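Local coordinates for cell cycle serine/threonine-protein kinase CDC5/MSD2 (Saccharomyces cerevisiae, PDB 6MF4) that phosphorylates serine and threonine residues of cell-cycle proteins to drive mitotic exit, the polo-box domain described here being its phosphoprotein-binding part, at residues V74-Q79 and E254-G259; T218-F221 and H227-A230. All coordinates share one frame; numbering follows the deposited sequence.

Contact 1: V74-Q79 and E254-G259; sequences VEAEAQ and EVLKYG
The helical turns of E77 and L256 come within 7.2 Å of each other, CA to CA, the nearest backbone approach between 74-79 and 254-259. L256 bridges that gap alone from its side. Its CB points at the facing helix, and with CG anti to its own carbonyl carbon and CD1 carried on by an extended second torsion (chi2 169°), the branch CD1 comes to lie on the backbone between A76 and E77. There L256 CD1 lies 3.7 Å from A76 O and, a little farther along, 3.8 Å from E77 N. A76 CB, 4.0 Å from L256 CD1, and the CG methylene of E77 border the same methyl group. In the polo-box domain this joins the long N-terminal helix 56-82 to the short helix 252-258 that follows the last strand of the second polo box. Beyond CG the E77 side chain runs extended, and its carboxylate meets helix 269-283, where OE2 forms a salt bridge with R270 and OE1 one with K277; L273 of that helix also packs on L256. On helix 56-82 itself, Q79 NE2 donates a nearly straight bond to E75 OE1 (2.9 Å), meeting the anti side of the carboxylate.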
# COMPACT_ATOMS: atom_id res chain seq x y z
N VAL A 74 -13.57 12.26 2.32
CA VAL A 74 -14.53 13.34 2.13
C VAL A 74 -15.62 13.28 3.20
O VAL A 74 -16.10 14.32 3.66
CB VAL A 74 -15.17 13.27 0.72
CG1 VAL A 74 -16.39 14.19 0.60
CG2 VAL A 74 -14.14 13.64 -0.34
N GLU A 75 -16.00 12.08 3.62
CA GLU A 75 -17.02 11.94 4.65
C GLU A 75 -16.48 12.36 6.00
O GLU A 75 -17.20 12.95 6.81
CB GLU A 75 -17.54 10.50 4.71
CG GLU A 75 -18.41 10.18 5.93
CD GLU A 75 -19.65 11.07 6.03
OE1 GLU A 75 -20.23 11.14 7.13
OE2 GLU A 75 -20.04 11.68 5.01
N ALA A 76 -15.21 12.07 6.25
CA ALA A 76 -14.58 12.49 7.50
C ALA A 76 -14.56 14.02 7.53
O ALA A 76 -14.83 14.63 8.57
CB ALA A 76 -13.16 11.92 7.62
N GLU A 77 -14.27 14.63 6.39
CA GLU A 77 -14.24 16.08 6.27
C GLU A 77 -15.64 16.69 6.47
O GLU A 77 -15.78 17.78 7.01
CB GLU A 77 -13.68 16.50 4.91
CG GLU A 77 -12.18 16.22 4.76
CD GLU A 77 -11.63 16.63 3.41
OE1 GLU A 77 -12.32 16.42 2.38
OE2 GLU A 77 -10.50 17.17 3.37
N ALA A 78 -16.67 15.96 6.05
CA ALA A 78 -18.05 16.40 6.24
C ALA A 78 -18.44 16.31 7.71
O ALA A 78 -19.18 17.15 8.21
CB ALA A 78 -18.99 15.57 5.39
N GLN A 79 -17.95 15.28 8.39
CA GLN A 79 -18.25 15.11 9.81
C GLN A 79 -17.59 16.24 10.59
O GLN A 79 -18.18 16.79 11.52
CB GLN A 79 -17.78 13.75 10.31
CG GLN A 79 -18.66 12.61 9.83
CD GLN A 79 -18.06 11.24 10.08
OE1 GLN A 79 -17.21 11.08 10.96
NE2 GLN A 79 -18.49 10.26 9.31
N GLU A 254 -10.83 12.70 13.91
CA GLU A 254 -10.20 13.21 15.12
C GLU A 254 -9.01 14.12 14.79
O GLU A 254 -8.79 15.13 15.46
CB GLU A 254 -9.74 12.05 16.01
CG GLU A 254 -9.00 12.47 17.27
CD GLU A 254 -8.56 11.29 18.12
OE1 GLU A 254 -7.53 11.41 18.82
OE2 GLU A 254 -9.25 10.24 18.10
N VAL A 255 -8.24 13.75 13.77
CA VAL A 255 -7.10 14.56 13.35
C VAL A 255 -7.59 15.86 12.72
O VAL A 255 -6.98 16.91 12.91
CB VAL A 255 -6.20 13.80 12.34
CG1 VAL A 255 -5.14 14.71 11.74
CG2 VAL A 255 -5.54 12.61 13.02
N LEU A 256 -8.69 15.78 11.97
CA LEU A 256 -9.25 16.97 11.34
C LEU A 256 -9.72 17.96 12.40
O LEU A 256 -9.45 19.16 12.30
CB LEU A 256 -10.40 16.58 10.41
CG LEU A 256 -9.96 15.83 9.15
CD1 LEU A 256 -11.16 15.25 8.42
CD2 LEU A 256 -9.16 16.73 8.22
N LYS A 257 -10.40 17.45 13.43
CA LYS A 257 -10.88 18.30 14.52
C LYS A 257 -9.71 18.91 15.28
O LYS A 257 -9.79 20.04 15.76
CB LYS A 257 -11.77 17.49 15.47
CG LYS A 257 -13.12 17.09 14.87
CD LYS A 257 -13.96 16.31 15.85
N TYR A 258 -8.62 18.15 15.40
CA TYR A 258 -7.43 18.63 16.09
C TYR A 258 -6.65 19.61 15.21
O TYR A 258 -5.99 20.51 15.71
CB TYR A 258 -6.54 17.44 16.48
CG TYR A 258 -5.40 17.80 17.42
CD1 TYR A 258 -4.18 18.23 16.92
CD2 TYR A 258 -5.55 17.71 18.80
CE1 TYR A 258 -3.13 18.56 17.77
CE2 TYR A 258 -4.52 18.03 19.65
CZ TYR A 258 -3.31 18.46 19.14
OH TYR A 258 -2.27 18.78 19.98
N GLY A 259 -6.75 19.43 13.89
CA GLY A 259 -6.16 20.35 12.94
C GLY A 259 -4.80 19.91 12.42
O GLY A 259 -4.34 20.40 11.38

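Contact 2: T218-F221 and H227-A230; sequences TFQF and HKMA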
# COMPACT_ATOMS: atom_id res chain seq x y z
N THR A 218 -5.26 -0.55 1.89
CA THR A 218 -4.50 0.52 2.52
C THR A 218 -3.71 1.31 1.48
O THR A 218 -3.16 0.74 0.53
CB THR A 218 -3.53 -0.05 3.59
OG1 THR A 218 -4.30 -0.54 4.69
CG2 THR A 218 -2.56 1.02 4.09
N PHE A 219 -3.69 2.63 1.65
CA PHE A 219 -2.91 3.52 0.81
C PHE A 219 -1.82 4.16 1.64
O PHE A 219 -2.08 4.66 2.73
CB PHE A 219 -3.79 4.60 0.18
CG PHE A 219 -4.81 4.07 -0.79
CD1 PHE A 219 -6.03 3.59 -0.34
CD2 PHE A 219 -4.55 4.05 -2.14
CE1 PHE A 219 -6.97 3.11 -1.23
CE2 PHE A 219 -5.48 3.57 -3.04
CZ PHE A 219 -6.69 3.10 -2.58
N GLN A 220 -0.59 4.14 1.13
CA GLN A 220 0.53 4.78 1.82
C GLN A 220 1.11 5.88 0.96
O GLN A 220 1.27 5.72 -0.26
CB GLN A 220 1.60 3.76 2.17
CG GLN A 220 2.76 4.34 2.95
CD GLN A 220 3.74 3.28 3.40
OE1 GLN A 220 3.36 2.13 3.61
NE2 GLN A 220 5.00 3.66 3.54
N PHE A 221 1.43 7.00 1.60
CA PHE A 221 1.99 8.16 0.92
C PHE A 221 3.28 8.60 1.59
O PHE A 221 3.26 9.02 2.75
CB PHE A 221 0.98 9.31 0.91
CG PHE A 221 -0.35 8.94 0.30
CD1 PHE A 221 -1.31 8.29 1.06
CD2 PHE A 221 -0.63 9.24 -1.02
CE1 PHE A 221 -2.53 7.95 0.50
CE2 PHE A 221 -1.85 8.90 -1.57
CZ PHE A 221 -2.80 8.25 -0.81
N HIS A 227 8.10 12.47 6.09
CA HIS A 227 6.88 12.19 6.82
C HIS A 227 6.07 11.25 5.92
O HIS A 227 6.00 11.47 4.71
CB HIS A 227 6.09 13.47 7.13
CG HIS A 227 6.84 14.45 7.98
ND1 HIS A 227 7.14 14.21 9.30
CD2 HIS A 227 7.33 15.68 7.70
CE1 HIS A 227 7.80 15.26 9.80
NE2 HIS A 227 7.92 16.16 8.84
N LYS A 228 5.51 10.20 6.51
CA LYS A 228 4.68 9.27 5.76
C LYS A 228 3.32 9.17 6.41
O LYS A 228 3.18 9.29 7.63
CB LYS A 228 5.31 7.88 5.69
CG LYS A 228 6.78 7.86 5.41
CD LYS A 228 7.28 6.42 5.42
CE LYS A 228 8.79 6.35 5.51
NZ LYS A 228 9.44 7.47 4.79
N MET A 229 2.32 8.94 5.57
CA MET A 229 0.97 8.76 6.05
C MET A 229 0.34 7.57 5.34
O MET A 229 0.53 7.39 4.13
CB MET A 229 0.14 10.02 5.81
CG MET A 229 0.53 11.17 6.74
SD MET A 229 -0.23 12.73 6.28
CE MET A 229 -1.95 12.25 6.09
N ALA A 230 -0.37 6.76 6.11
CA ALA A 230 -1.12 5.65 5.55
C ALA A 230 -2.60 5.82 5.87
O ALA A 230 -2.97 6.11 7.00
CB ALA A 230 -0.61 4.33 6.09
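F221 and M229 form an antiparallel hydrogen-bonded pair between strands 219-223 and 228-232; the axes of the short segments 219-221 and 228-230 approach to 4.6 Å, at 168° between their N-to-C directions. F221 N donates to M229 O (2.7 Å) and M229 N to F221 O (3.0 Å). The M229 carbonyl is used from more than one direction: besides the F221 amide, M229 O receives the CA-H of Q220, and it lies in the plane of the F221 ring at its edge, 3.7 Å from F221 CD1. Next along the ladder, Q220 and A230 are a non-hydrogen-bonded pair with CA atoms 4.2 Å apart; here F219 O takes a CA-H...O contact from A230 CA.

The side chain of Q220 starts from the face it shares with A230. Its CB leads to CG, anti to the backbone N (chi1 -177°), which passes 4.0 Å from M229 O. Beyond CG the chain stays extended to the amide, where the two ends part: OE1 accepts a bond from V99 N, whereas NE2 bonds N222 OD1 and touches K228 CD at 4.0 Å. Two bonds thus hold this buried amide and fix which end is oxygen. On the other face, F221 and M229 both pack on I276 of helix 269-283. Backbone bonds from Q220 to F212 and from A230 to T239 carry the ladder to both neighbouring strands, making this a central beta hairpin in the antiparallel sheet of the second polo box.

In the fold
Contacts 1 and 2 both belong to the part of the domain built around the second polo box, with centres about 17 Å apart and nearest atoms about 7 Å apart, so they do not touch directly. Helix 269-283 links them: its F269 touches both contacts, at L256 and M229. Helix 56-82 is a second common element, reaching contact 1 through residues 74-79, near its C-terminal end, and F219 of contact 2 through E65, C66 and T69. The centre of contact 2 lies about 8 Å from the centre of the chain and that of contact 1 about 22 Å. Neither includes a zinc ligand; the F219 side chain is about 13 Å from a bound zinc ion.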